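Local atomic coordinates of StAR-related lipid transfer protein 5 (Homo sapiens, PDB entry 2R55), a protein that probably binds cholesterol or other sterols and may take part in their transport, or that of other lipids, within the cell. Residues 26-31 against 137-142; 47-52 against 211-216; 61-66 against 193-198; 102-107 against 117-122; 152-157 against 170-175. All coordinates share one frame; numbering follows the deposited sequence.

Interaction 1 of 5, residues 26-31 against 137-142; sequences QMSEAV and LVLVKR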
# COMPACT_ATOMS: atom_id res chain seq x y z
N GLN A 26 16.93 9.05 -4.95
CA GLN A 26 17.75 7.89 -4.67
C GLN A 26 17.10 6.94 -3.68
O GLN A 26 16.93 5.76 -3.99
CB GLN A 26 19.10 8.34 -4.14
CG GLN A 26 20.27 7.62 -4.73
CD GLN A 26 21.56 8.08 -4.11
OE1 GLN A 26 22.03 9.18 -4.38
NE2 GLN A 26 22.13 7.25 -3.25
N MET A 27 16.74 7.42 -2.49
CA MET A 27 16.18 6.52 -1.48
C MET A 27 14.82 5.97 -1.89
O MET A 27 14.43 4.89 -1.46
CB MET A 27 16.18 7.12 -0.06
CG MET A 27 15.34 8.37 0.16
SD MET A 27 15.15 8.76 1.95
CE MET A 27 13.82 7.64 2.44
N SER A 28 14.13 6.70 -2.74
CA SER A 28 12.88 6.22 -3.31
C SER A 28 13.13 5.16 -4.37
O SER A 28 12.34 4.23 -4.52
CB SER A 28 12.12 7.37 -3.93
OG SER A 28 12.97 8.10 -4.78
N GLU A 29 14.22 5.30 -5.12
CA GLU A 29 14.63 4.28 -6.09
C GLU A 29 14.98 2.96 -5.41
O GLU A 29 14.57 1.90 -5.88
CB GLU A 29 15.79 4.76 -6.96
CG GLU A 29 15.77 4.19 -8.37
CD GLU A 29 14.60 4.70 -9.22
OE1 GLU A 29 13.94 5.69 -8.82
OE2 GLU A 29 14.35 4.13 -10.30
N ALA A 30 15.73 3.04 -4.31
CA ALA A 30 15.94 1.89 -3.44
C ALA A 30 14.64 1.19 -3.05
O ALA A 30 14.59 -0.04 -2.96
CB ALA A 30 16.71 2.30 -2.17
N VAL A 31 13.59 1.98 -2.84
CA VAL A 31 12.31 1.45 -2.36
C VAL A 31 11.67 0.57 -3.43
O VAL A 31 11.35 -0.59 -3.15
CB VAL A 31 11.36 2.59 -1.95
CG1 VAL A 31 9.93 2.08 -1.79
CG2 VAL A 31 11.85 3.24 -0.68
N LEU A 137 7.38 8.66 1.60
CA LEU A 137 7.97 8.99 0.31
C LEU A 137 7.43 7.98 -0.69
O LEU A 137 7.73 6.79 -0.59
CB LEU A 137 9.49 8.92 0.38
CG LEU A 137 10.26 9.45 -0.82
CD1 LEU A 137 9.93 10.91 -1.09
CD2 LEU A 137 11.74 9.29 -0.55
N VAL A 138 6.60 8.46 -1.61
CA VAL A 138 5.96 7.59 -2.60
C VAL A 138 6.36 7.95 -4.02
O VAL A 138 6.18 9.09 -4.47
CB VAL A 138 4.39 7.51 -2.45
CG1 VAL A 138 3.78 8.89 -2.23
CG2 VAL A 138 3.76 6.83 -3.66
N LEU A 139 6.92 6.96 -4.71
CA LEU A 139 7.41 7.09 -6.07
C LEU A 139 6.57 6.19 -6.95
O LEU A 139 6.36 5.01 -6.63
CB LEU A 139 8.90 6.68 -6.13
CG LEU A 139 9.78 6.55 -7.41
CD1 LEU A 139 9.70 5.18 -8.06
CD2 LEU A 139 9.59 7.66 -8.46
N VAL A 140 6.08 6.77 -8.04
CA VAL A 140 5.45 6.02 -9.11
C VAL A 140 6.53 5.70 -10.15
O VAL A 140 7.27 6.58 -10.58
CB VAL A 140 4.33 6.84 -9.79
CG1 VAL A 140 3.81 6.12 -11.02
CG2 VAL A 140 3.20 7.12 -8.80
N LYS A 141 6.62 4.44 -10.53
CA LYS A 141 7.59 4.02 -11.53
C LYS A 141 6.89 3.08 -12.47
O LYS A 141 6.08 2.25 -12.03
CB LYS A 141 8.77 3.31 -10.87
CG LYS A 141 10.01 3.12 -11.77
CD LYS A 141 11.15 2.46 -10.99
CE LYS A 141 12.35 2.14 -11.88
NZ LYS A 141 13.38 1.35 -11.12
N ARG A 142 7.21 3.20 -13.76
CA ARG A 142 6.52 2.48 -14.82
C ARG A 142 7.48 1.51 -15.49
O ARG A 142 8.62 1.86 -15.77
CB ARG A 142 5.98 3.48 -15.84
CG ARG A 142 5.41 4.71 -15.15
CD ARG A 142 5.18 5.88 -16.06
NE ARG A 142 3.99 6.58 -15.58
CZ ARG A 142 2.77 6.38 -16.06
NH1 ARG A 142 2.57 5.52 -17.06
NH2 ARG A 142 1.74 7.05 -15.55

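Interaction 2 of 5, residues 47-52 against 211-216; sequences ICREGN and FPRSMT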
# COMPACT_ATOMS: atom_id res chain seq x y z
N ILE A 47 1.43 -18.92 3.33
CA ILE A 47 0.04 -18.53 3.04
C ILE A 47 -0.82 -18.27 4.30
O ILE A 47 -0.76 -19.04 5.27
CB ILE A 47 -0.63 -19.58 2.11
CG1 ILE A 47 -1.79 -18.96 1.31
CG2 ILE A 47 -1.07 -20.82 2.88
CD1 ILE A 47 -1.36 -18.42 -0.05
N CYS A 48 -1.61 -17.19 4.28
CA CYS A 48 -2.57 -16.93 5.36
C CYS A 48 -3.90 -17.57 4.99
O CYS A 48 -4.37 -18.51 5.63
CB CYS A 48 -2.85 -15.43 5.54
SG CYS A 48 -1.48 -14.31 5.76
N ARG A 49 -4.51 -17.00 3.95
CA ARG A 49 -5.84 -17.36 3.52
C ARG A 49 -5.97 -17.19 2.01
O ARG A 49 -5.01 -16.78 1.33
CB ARG A 49 -6.88 -16.50 4.26
CG ARG A 49 -6.53 -15.02 4.28
CD ARG A 49 -7.08 -14.34 5.52
NE ARG A 49 -8.22 -13.49 5.23
CZ ARG A 49 -9.11 -13.08 6.13
NH1 ARG A 49 -9.01 -13.47 7.40
NH2 ARG A 49 -10.12 -12.30 5.76
N GLU A 50 -7.16 -17.51 1.49
CA GLU A 50 -7.47 -17.40 0.08
C GLU A 50 -8.99 -17.25 -0.08
O GLU A 50 -9.66 -16.64 0.76
CB GLU A 50 -6.94 -18.62 -0.67
CG GLU A 50 -6.34 -18.28 -2.03
CD GLU A 50 -5.12 -19.14 -2.37
OE1 GLU A 50 -5.04 -19.64 -3.51
OE2 GLU A 50 -4.25 -19.31 -1.50
N GLY A 51 -9.53 -17.81 -1.16
CA GLY A 51 -10.95 -17.71 -1.44
C GLY A 51 -11.22 -16.89 -2.68
O GLY A 51 -10.38 -16.81 -3.58
N ASN A 52 -12.40 -16.26 -2.72
CA ASN A 52 -12.84 -15.51 -3.89
C ASN A 52 -11.90 -14.37 -4.31
O ASN A 52 -11.66 -13.42 -3.55
CB ASN A 52 -14.29 -15.02 -3.73
CG ASN A 52 -15.32 -16.08 -4.11
OD1 ASN A 52 -14.97 -17.11 -4.69
ND2 ASN A 52 -16.59 -15.83 -3.80
N PHE A 211 -4.03 -7.50 9.69
CA PHE A 211 -3.46 -7.39 8.34
C PHE A 211 -3.96 -8.35 7.26
O PHE A 211 -4.39 -7.87 6.21
CB PHE A 211 -1.94 -7.34 8.40
CG PHE A 211 -1.44 -6.04 8.88
CD1 PHE A 211 -1.72 -4.88 8.16
CD2 PHE A 211 -0.71 -5.96 10.06
CE1 PHE A 211 -1.27 -3.65 8.61
CE2 PHE A 211 -0.25 -4.74 10.51
CZ PHE A 211 -0.54 -3.57 9.78
N PRO A 212 -3.91 -9.68 7.49
CA PRO A 212 -4.53 -10.60 6.53
C PRO A 212 -5.90 -10.11 6.08
O PRO A 212 -6.13 -9.90 4.88
CB PRO A 212 -4.70 -11.89 7.34
CG PRO A 212 -3.71 -11.81 8.42
CD PRO A 212 -3.30 -10.39 8.62
N ARG A 213 -6.78 -9.89 7.06
CA ARG A 213 -8.15 -9.46 6.84
C ARG A 213 -8.21 -8.11 6.17
O ARG A 213 -9.11 -7.83 5.38
CB ARG A 213 -8.89 -9.38 8.18
CG ARG A 213 -9.10 -10.71 8.87
CD ARG A 213 -10.53 -10.82 9.50
NE ARG A 213 -10.74 -9.87 10.59
CZ ARG A 213 -11.92 -9.61 11.16
NH1 ARG A 213 -13.04 -10.22 10.75
NH2 ARG A 213 -11.99 -8.72 12.15
N SER A 214 -7.23 -7.26 6.48
CA SER A 214 -7.16 -5.92 5.93
C SER A 214 -6.92 -6.01 4.42
O SER A 214 -7.53 -5.27 3.65
CB SER A 214 -6.03 -5.14 6.62
OG SER A 214 -6.11 -3.74 6.35
N MET A 215 -6.06 -6.95 4.01
CA MET A 215 -5.76 -7.18 2.58
C MET A 215 -6.93 -7.74 1.76
O MET A 215 -7.19 -7.27 0.66
CB MET A 215 -4.53 -8.07 2.44
CG MET A 215 -4.01 -8.24 1.02
SD MET A 215 -2.93 -6.90 0.47
CE MET A 215 -1.43 -7.25 1.38
N THR A 216 -7.63 -8.75 2.29
CA THR A 216 -8.79 -9.34 1.61
C THR A 216 -9.96 -8.35 1.44
O THR A 216 -10.69 -8.40 0.44
CB THR A 216 -9.32 -10.59 2.33
OG1 THR A 216 -9.79 -10.21 3.63
CG2 THR A 216 -8.23 -11.64 2.44

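Interaction 3 of 5, residues 61-66 against 193-198; sequences SVEFPG and FFHTDL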
# COMPACT_ATOMS: atom_id res chain seq x y z
N SER A 61 9.43 -9.45 7.84
CA SER A 61 10.10 -8.29 7.28
C SER A 61 11.53 -8.29 7.75
O SER A 61 11.80 -8.78 8.86
CB SER A 61 9.44 -7.03 7.82
OG SER A 61 10.36 -5.96 7.91
N VAL A 62 12.44 -7.79 6.92
CA VAL A 62 13.82 -7.49 7.35
C VAL A 62 13.95 -6.00 7.74
O VAL A 62 15.00 -5.57 8.22
CB VAL A 62 14.93 -7.91 6.30
CG1 VAL A 62 14.85 -9.40 5.99
CG2 VAL A 62 14.83 -7.10 5.02
N GLU A 63 12.89 -5.22 7.55
CA GLU A 63 12.90 -3.79 7.84
C GLU A 63 12.61 -3.46 9.32
O GLU A 63 13.06 -2.42 9.79
CB GLU A 63 11.90 -3.03 6.95
CG GLU A 63 12.09 -3.14 5.41
CD GLU A 63 13.49 -2.76 4.87
OE1 GLU A 63 14.24 -2.00 5.50
OE2 GLU A 63 13.83 -3.23 3.75
N PHE A 64 11.88 -4.34 10.02
CA PHE A 64 11.42 -4.11 11.40
C PHE A 64 10.97 -5.46 11.99
O PHE A 64 10.80 -6.42 11.24
CB PHE A 64 10.31 -3.04 11.44
CG PHE A 64 8.92 -3.55 11.16
CD1 PHE A 64 8.61 -4.22 9.99
CD2 PHE A 64 7.89 -3.32 12.08
CE1 PHE A 64 7.33 -4.68 9.74
CE2 PHE A 64 6.57 -3.76 11.83
CZ PHE A 64 6.29 -4.44 10.66
N PRO A 65 10.78 -5.55 13.33
CA PRO A 65 10.37 -6.81 13.95
C PRO A 65 9.22 -7.55 13.23
O PRO A 65 9.30 -8.78 13.08
CB PRO A 65 9.92 -6.39 15.34
CG PRO A 65 10.76 -5.21 15.64
CD PRO A 65 10.93 -4.48 14.34
N GLY A 66 8.19 -6.82 12.76
CA GLY A 66 6.98 -7.42 12.18
C GLY A 66 7.06 -8.12 10.82
O GLY A 66 8.11 -8.68 10.44
N PHE A 193 1.71 -5.01 -1.60
CA PHE A 193 2.44 -5.31 -0.39
C PHE A 193 2.12 -4.31 0.69
O PHE A 193 2.25 -3.10 0.49
CB PHE A 193 3.94 -5.33 -0.66
CG PHE A 193 4.33 -6.35 -1.66
CD1 PHE A 193 4.53 -7.67 -1.27
CD2 PHE A 193 4.45 -6.02 -3.00
CE1 PHE A 193 4.86 -8.62 -2.20
CE2 PHE A 193 4.79 -6.97 -3.93
CZ PHE A 193 5.00 -8.28 -3.53
N PHE A 194 1.67 -4.82 1.84
CA PHE A 194 1.48 -4.04 3.05
C PHE A 194 2.67 -4.32 3.95
O PHE A 194 2.99 -5.48 4.20
CB PHE A 194 0.19 -4.46 3.74
CG PHE A 194 -1.04 -3.91 3.09
CD1 PHE A 194 -0.95 -3.15 1.93
CD2 PHE A 194 -2.28 -4.18 3.61
CE1 PHE A 194 -2.09 -2.64 1.33
CE2 PHE A 194 -3.43 -3.67 3.01
CZ PHE A 194 -3.33 -2.90 1.87
N HIS A 195 3.33 -3.27 4.40
CA HIS A 195 4.58 -3.42 5.12
C HIS A 195 4.57 -2.45 6.26
O HIS A 195 5.42 -1.57 6.36
CB HIS A 195 5.74 -3.07 4.20
CG HIS A 195 7.02 -3.76 4.53
ND1 HIS A 195 8.06 -3.84 3.64
CD2 HIS A 195 7.42 -4.43 5.64
CE1 HIS A 195 9.06 -4.51 4.19
NE2 HIS A 195 8.69 -4.88 5.40
N THR A 196 3.57 -2.60 7.10
CA THR A 196 3.16 -1.52 7.97
C THR A 196 3.62 -1.74 9.38
O THR A 196 3.50 -2.85 9.90
CB THR A 196 1.66 -1.43 7.96
OG1 THR A 196 1.26 -1.07 6.63
CG2 THR A 196 1.15 -0.41 8.97
N ASP A 197 4.17 -0.70 9.98
CA ASP A 197 4.40 -0.71 11.43
C ASP A 197 3.35 0.16 12.08
O ASP A 197 3.44 1.39 12.09
CB ASP A 197 5.79 -0.20 11.78
CG ASP A 197 6.07 -0.27 13.26
OD1 ASP A 197 5.29 -0.91 14.00
OD2 ASP A 197 7.08 0.31 13.69
N LEU A 198 2.32 -0.47 12.61
CA LEU A 198 1.32 0.25 13.38
C LEU A 198 1.91 1.05 14.52
O LEU A 198 1.36 2.10 14.88
CB LEU A 198 0.25 -0.72 13.87
CG LEU A 198 -0.59 -1.19 12.67
CD1 LEU A 198 -1.54 -2.29 13.11
CD2 LEU A 198 -1.33 -0.04 11.99

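Interaction 4 of 5, residues 102-107 against 117-122; sequences TGFEII and SRTSTP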
# COMPACT_ATOMS: atom_id res chain seq x y z
N THR A 102 -8.91 7.55 5.68
CA THR A 102 -9.82 8.67 5.94
C THR A 102 -9.27 9.98 5.40
O THR A 102 -10.03 10.85 4.98
CB THR A 102 -10.13 8.81 7.44
OG1 THR A 102 -8.96 8.51 8.22
CG2 THR A 102 -11.23 7.85 7.84
N GLY A 103 -7.94 10.12 5.41
CA GLY A 103 -7.29 11.35 4.97
C GLY A 103 -6.05 11.10 4.13
O GLY A 103 -5.12 10.45 4.57
N PHE A 104 -6.05 11.63 2.90
CA PHE A 104 -4.90 11.57 2.02
C PHE A 104 -4.52 12.99 1.57
O PHE A 104 -5.34 13.71 0.97
CB PHE A 104 -5.21 10.68 0.82
CG PHE A 104 -4.01 10.29 0.01
CD1 PHE A 104 -3.14 9.31 0.46
CD2 PHE A 104 -3.76 10.89 -1.22
CE1 PHE A 104 -2.02 8.94 -0.30
CE2 PHE A 104 -2.65 10.52 -1.99
CZ PHE A 104 -1.78 9.54 -1.52
N GLU A 105 -3.30 13.39 1.89
CA GLU A 105 -2.79 14.72 1.57
C GLU A 105 -1.47 14.56 0.82
O GLU A 105 -0.62 13.75 1.23
CB GLU A 105 -2.57 15.55 2.86
CG GLU A 105 -3.83 16.02 3.60
CD GLU A 105 -3.59 16.35 5.09
OE1 GLU A 105 -4.27 17.24 5.62
OE2 GLU A 105 -2.73 15.73 5.75
N ILE A 106 -1.32 15.28 -0.29
CA ILE A 106 -0.02 15.36 -0.95
C ILE A 106 0.68 16.57 -0.33
O ILE A 106 0.21 17.69 -0.50
CB ILE A 106 -0.14 15.52 -2.50
CG1 ILE A 106 -0.94 14.37 -3.13
CG2 ILE A 106 1.25 15.70 -3.15
CD1 ILE A 106 -0.21 13.04 -3.30
N ILE A 107 1.78 16.33 0.38
CA ILE A 107 2.47 17.38 1.13
C ILE A 107 3.46 18.16 0.28
O ILE A 107 3.24 19.33 -0.01
CB ILE A 107 3.13 16.80 2.41
CG1 ILE A 107 2.06 16.55 3.48
CG2 ILE A 107 4.21 17.74 2.95
CD1 ILE A 107 2.40 15.41 4.40
N SER A 117 3.53 12.09 1.13
CA SER A 117 2.11 12.02 1.43
C SER A 117 1.80 11.68 2.88
O SER A 117 2.58 10.99 3.55
CB SER A 117 1.42 11.02 0.51
OG SER A 117 1.73 9.69 0.88
N ARG A 118 0.67 12.18 3.37
CA ARG A 118 0.14 11.82 4.68
C ARG A 118 -1.13 11.02 4.45
O ARG A 118 -1.98 11.41 3.67
CB ARG A 118 -0.15 13.08 5.51
CG ARG A 118 -0.85 12.83 6.84
CD ARG A 118 -0.94 14.09 7.66
NE ARG A 118 -2.20 14.16 8.39
CZ ARG A 118 -2.36 13.81 9.66
NH1 ARG A 118 -1.33 13.37 10.38
NH2 ARG A 118 -3.56 13.90 10.22
N THR A 119 -1.23 9.89 5.14
CA THR A 119 -2.37 9.00 5.03
C THR A 119 -2.97 8.77 6.42
O THR A 119 -2.25 8.43 7.37
CB THR A 119 -1.95 7.66 4.41
OG1 THR A 119 -1.31 7.91 3.15
CG2 THR A 119 -3.14 6.74 4.20
N SER A 120 -4.29 8.94 6.55
CA SER A 120 -4.99 8.73 7.81
C SER A 120 -5.82 7.46 7.72
O SER A 120 -6.61 7.30 6.79
CB SER A 120 -5.91 9.90 8.13
OG SER A 120 -5.26 11.16 8.03
N THR A 121 -5.63 6.57 8.69
CA THR A 121 -6.41 5.35 8.80
C THR A 121 -7.42 5.60 9.91
O THR A 121 -7.18 6.45 10.77
CB THR A 121 -5.52 4.11 9.18
OG1 THR A 121 -4.91 4.30 10.47
CG2 THR A 121 -4.44 3.87 8.14
N PRO A 122 -8.55 4.88 9.91
CA PRO A 122 -9.45 5.11 11.02
C PRO A 122 -9.15 4.06 12.08
O PRO A 122 -8.17 3.35 11.93
CB PRO A 122 -10.82 4.88 10.40
CG PRO A 122 -10.56 3.82 9.32
CD PRO A 122 -9.09 3.88 8.97

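Interaction 5 of 5, residues 152-157 against 170-175; sequences ATHVEH and FNHPCG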
# COMPACT_ATOMS: atom_id res chain seq x y z
N ALA A 152 6.18 3.06 -1.76
CA ALA A 152 6.03 4.00 -0.69
C ALA A 152 6.88 3.56 0.49
O ALA A 152 6.92 2.38 0.81
CB ALA A 152 4.57 4.08 -0.32
N THR A 153 7.58 4.51 1.12
CA THR A 153 8.26 4.25 2.39
C THR A 153 8.11 5.44 3.36
O THR A 153 7.93 6.56 2.92
CB THR A 153 9.76 3.87 2.18
OG1 THR A 153 10.17 2.93 3.19
CG2 THR A 153 10.68 5.08 2.26
N HIS A 154 8.19 5.19 4.66
CA HIS A 154 8.08 6.28 5.65
C HIS A 154 9.21 7.31 5.50
O HIS A 154 10.35 6.95 5.15
CB HIS A 154 8.08 5.73 7.05
CG HIS A 154 9.44 5.33 7.54
ND1 HIS A 154 10.00 4.10 7.26
CD2 HIS A 154 10.36 6.01 8.25
CE1 HIS A 154 11.20 4.04 7.80
NE2 HIS A 154 11.44 5.19 8.41
N VAL A 155 8.89 8.58 5.76
CA VAL A 155 9.88 9.64 5.82
C VAL A 155 9.44 10.72 6.81
O VAL A 155 8.26 11.08 6.89
CB VAL A 155 10.23 10.24 4.41
CG1 VAL A 155 9.03 10.89 3.74
CG2 VAL A 155 11.38 11.22 4.50
N GLU A 156 10.39 11.22 7.60
CA GLU A 156 10.14 12.36 8.47
C GLU A 156 10.10 13.64 7.65
O GLU A 156 11.01 13.92 6.87
CB GLU A 156 11.20 12.46 9.56
CG GLU A 156 11.09 11.40 10.65
CD GLU A 156 12.32 11.36 11.57
OE1 GLU A 156 12.84 12.44 11.96
OE2 GLU A 156 12.78 10.24 11.90
N HIS A 157 9.05 14.43 7.84
CA HIS A 157 8.89 15.70 7.16
C HIS A 157 8.46 16.78 8.15
O HIS A 157 7.37 16.71 8.71
CB HIS A 157 7.86 15.57 6.05
CG HIS A 157 7.84 16.71 5.09
ND1 HIS A 157 7.67 18.02 5.48
CD2 HIS A 157 7.95 16.74 3.74
CE1 HIS A 157 7.70 18.81 4.42
NE2 HIS A 157 7.86 18.06 3.35
N PHE A 170 4.65 3.88 10.69
CA PHE A 170 5.71 3.92 9.72
C PHE A 170 5.50 2.76 8.76
O PHE A 170 5.50 1.60 9.17
CB PHE A 170 7.07 3.82 10.40
CG PHE A 170 7.33 4.91 11.41
CD1 PHE A 170 7.12 4.68 12.76
CD2 PHE A 170 7.80 6.16 11.00
CE1 PHE A 170 7.35 5.69 13.72
CE2 PHE A 170 8.05 7.18 11.94
CZ PHE A 170 7.81 6.94 13.31
N ASN A 171 5.25 3.09 7.50
CA ASN A 171 5.26 2.11 6.43
C ASN A 171 6.69 1.84 6.02
O ASN A 171 7.48 2.77 5.85
CB ASN A 171 4.54 2.65 5.19
CG ASN A 171 3.05 2.61 5.31
OD1 ASN A 171 2.48 1.61 5.75
ND2 ASN A 171 2.40 3.68 4.94
N HIS A 172 7.02 0.56 5.87
CA HIS A 172 8.25 0.16 5.18
C HIS A 172 7.92 -0.16 3.70
O HIS A 172 6.73 -0.13 3.32
CB HIS A 172 8.89 -0.98 5.94
CG HIS A 172 9.40 -0.58 7.28
ND1 HIS A 172 8.70 -0.80 8.44
CD2 HIS A 172 10.54 0.06 7.64
CE1 HIS A 172 9.40 -0.35 9.46
NE2 HIS A 172 10.52 0.18 9.01
N PRO A 173 8.95 -0.40 2.85
CA PRO A 173 8.66 -0.44 1.40
C PRO A 173 7.41 -1.23 1.07
O PRO A 173 7.30 -2.40 1.46
CB PRO A 173 9.91 -1.09 0.81
CG PRO A 173 11.01 -0.68 1.76
CD PRO A 173 10.39 -0.63 3.12
N CYS A 174 6.47 -0.59 0.39
CA CYS A 174 5.14 -1.15 0.17
C CYS A 174 4.50 -0.49 -1.02
O CYS A 174 5.02 0.50 -1.54
CB CYS A 174 4.22 -0.93 1.37
SG CYS A 174 3.91 0.79 1.83
N GLY A 175 3.34 -1.01 -1.42
CA GLY A 175 2.57 -0.40 -2.49
C GLY A 175 1.94 -1.42 -3.41
O GLY A 175 1.61 -2.53 -3.00

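Interaction 1 of 5, residues 26-31 against 137-142
Lys141 and Glu29 join one end of this helix-on-strand contact through a salt bridge. The lysine can be followed from its root. CB points toward the helix, and with CG anti to the backbone N (chi1 -166°) and every later torsion extended, the chain carries NZ out to the carboxylate of Glu29. CD is the first atom to come near the acid, 3.7 Å from Glu29 OE2. CE follows at 3.2 Å from the same OE2, and NZ ends 3.1 Å from it as the hydrogen-bond donor. The two side chains meet at about a right angle, and NZ comes from above the carboxylate plane, 39° out of it. A methionine in place of Lys141 would probably leave Glu29 OE2 without its countercharge and its carboxylate freer to turn.

The remaining contact is apolar. Ser28 CB sits against two leucines, 3.9 Å from Leu137 CD2 and 4.0 Å from Leu139 CB. Its hydroxyl turns back to its own helix and bonds to the carbonyl of Ala25. Met27 meets the same methyl from the flank: its CG is 3.8 Å from Leu137 CD2, and the bend at chi3 also brings CE close to that atom. The axes of helix 26-31 and strand 137-142 approach to 8.4 Å at 67°. Both leucines are buried, while Glu29 and Lys141 lie at the partly exposed margin. Packing of this kind, an N-terminal helix laid across the sheet on the face opposite the C-terminal helix 204-227, belongs to the helix-grip fold of START domains.

Interaction 2 of 5, residues 47-52 against 211-216
Arg49 reaches Thr216 because its CG lies between the backbone N and the carbonyl carbon (chi1 47°) and the chain bends at chi3, which carries the guanidinium over the helix. Thr216 OG1 takes the same rotation about its own CA-CB bond, and both OG1 and CG2 meet the arginine. Arg49 NH2 donates to Thr216 OG1 at 3.0 Å; the bond is bent (N-H...O 136°), and the oxygen also sits 29° out of the guanidinium plane. Thr216 CG2 comes within 3.3 Å of Arg49 NE.

The helix backbone supplies a floor for the flat group, with Arg213 CA and the carbonyl of Pro212 over one face. Arg213 CG is 3.1 Å from Arg49 NH1. Nearer the root, Arg49 CD lies 3.9 Å from Pro212 CB. Cys48 SG adds a looser touch, 4.3 Å from Pro212 CG. Both Cys48 and Arg49 face Val56 in a classic beta bulge.

The contact ties the end of edge strand 46-49 to the C-terminal helix 204-227 of the START domain, whose Met215 turns to Val56, Thr192 and Phe194 of the sheet. Thr216 OG1 in turn donates to Arg213 O at 3.0 Å. The chemistry therefore implies a directed chain of bonds from Arg49 through Thr216 to a main-chain carbonyl. The guanidiniums of Arg49 and Arg213 carry like charge, with Arg49 NH1 5.1 Å from Arg213 NE, and any repulsion is probably damped by solvent at this surface contact.

Interaction 3 of 5, residues 61-66 against 193-198
Ser61 opens the loop by meeting the edge of the His195 ring: its OG lies 3.2 Å from His195 NE2, near the ring plane, in a hydrogen bond with an angle of 160° that either group could donate. Glu63 N donates to Ser61 OG at 2.7 Å, making an ST turn. Phe64 N donates to Ser61 OG at 3.1 Å, making an ST motif. Without its hydroxyl, as with an alanine here, His195 NE2 and the N-H groups of Glu63 and Phe64 would probably lose their shared partner and the turn would be less firmly held.

Glu63 lays its CG 3.5 Å from His195 CE1, while its carboxylate pairs with Lys34. A chi1 of 84° then swings the Phe64 ring toward the strand. Its CZ is 3.3 Å from Thr196 O, and CE2 is 3.6 Å from Asp197 CB. The loop turns back across one face of this ring at Gly66, whose N lies 3.4 Å from the Phe64 ring plane, over its centre; a CB there would collide with Phe64 CZ.

The loop joins strands 54-60 and 67-75, closing over the end of strand 188-197. His195 ND1 bonds to Pro173 O, and Phe64 stacks on His172, both of strand 167-180. Tyr38 of helix 21-40 meets the His195 ring, while Phe211 of helix 204-227 packs on Thr196.

Interaction 4 of 5, residues 102-107 against 117-122
Ser120 O serves three donors at and just before the start of strand 103-109. Thr102 N is the nearest and almost straight, at 2.6 Å and 172°; Thr102 OG1 adds a weak bond, and so does Gly103 N, 3.4 Å from Ser120 O. Thr102 and Gly103 both face Ser120 in a classic beta bulge. Ser120 N is satisfied in return by Gly103 O at 2.6 Å.

One hydrogen-bonded pair further along, Glu105 N donates to Arg118 O and Arg118 N to Glu105 O, each at 3.0 Å and in the carbonyl plane. Between these rungs, Phe104 and Thr119 form a non-hydrogen-bonded pair, where Thr119 OG1 lies at the ring edge, 3.5 Å from Phe104 CD1.

The side chains of Glu105 and Arg118 run side by side on one face of the hairpin. Arg118 NE makes a weak, bent salt-bridge bond to Glu105 OE2 at 3.1 Å (120°). Its NH1 has a second carboxylate, that of Asp133, and Phe166 offers a cation-pi contact. Ile107 CD1 covers the root of the same chain, 3.6 Å from Arg118 CB. The chemistry implies a buried arginine whose charge is probably balanced by two acids, with Glu105 the weaker grip.

Interaction 5 of 5, residues 152-157 against 170-175
His154 grips Asn171 O twice. His154 N lies 2.8 Å and His154 ND1 3.2 Å from Asn171 O, both as donors, reaching it from opposite faces of the carbonyl plane. A chi1 of 77° turns the His154 ring so that its ND1 edge meets Asn171 O, which lies in the ring plane.

Two further rings flank the imidazole. Phe170 directs its edge toward the His154 face in an offset edge-to-face pair, centroids 5.5 Å apart and planes at 80°. His154 in turn directs its edge to the face of His172, with centroids 5.3 Å apart.

Beyond this cluster, Ala152 and Cys174 form an antiparallel hydrogen-bonded pair: Ala152 N is 2.8 Å from Cys174 O, and Cys174 N is 3.0 Å from Ala152 O. Thr153 OG1 runs alongside Pro173, 3.6 Å from Pro173 CD.

An outer shell positions these groups. The Asn171 amide is bound by Asp136 and Thr196, while helix 21-40 packs Met27 and Val31 on Thr153, and Lys34 and Tyr38 on Pro173. Together they describe two antiparallel strands within the curved START sheet, where strand 167-180 is interrupted at His172 and Pro173 and side-chain bonds supplement the backbone ladder.

How the interactions relate
Interaction 5 is the hub of the set: its centre lies about 10 Å from those of interactions 1 and 3 and about 13 Å from that of interaction 4. Leu137 N with Thr153 O and His172 N with His195 O, probable hydrogen bonds, join it to the first two; Ile107 of interaction 4 packs on His157. Interaction 2 meets interaction 3 through Met215 on Phe194, its centre about 27 Å from that of interaction 1. Adjacent Phe193 and Phe194 turn to Met35 of helix 21-40 and Met215 of helix 204-227 respectively, which puts the helices on opposite faces of the sheet. In START domains the lipid cavity lies between sheet and C-terminal helix, here the helix of residues 211-216.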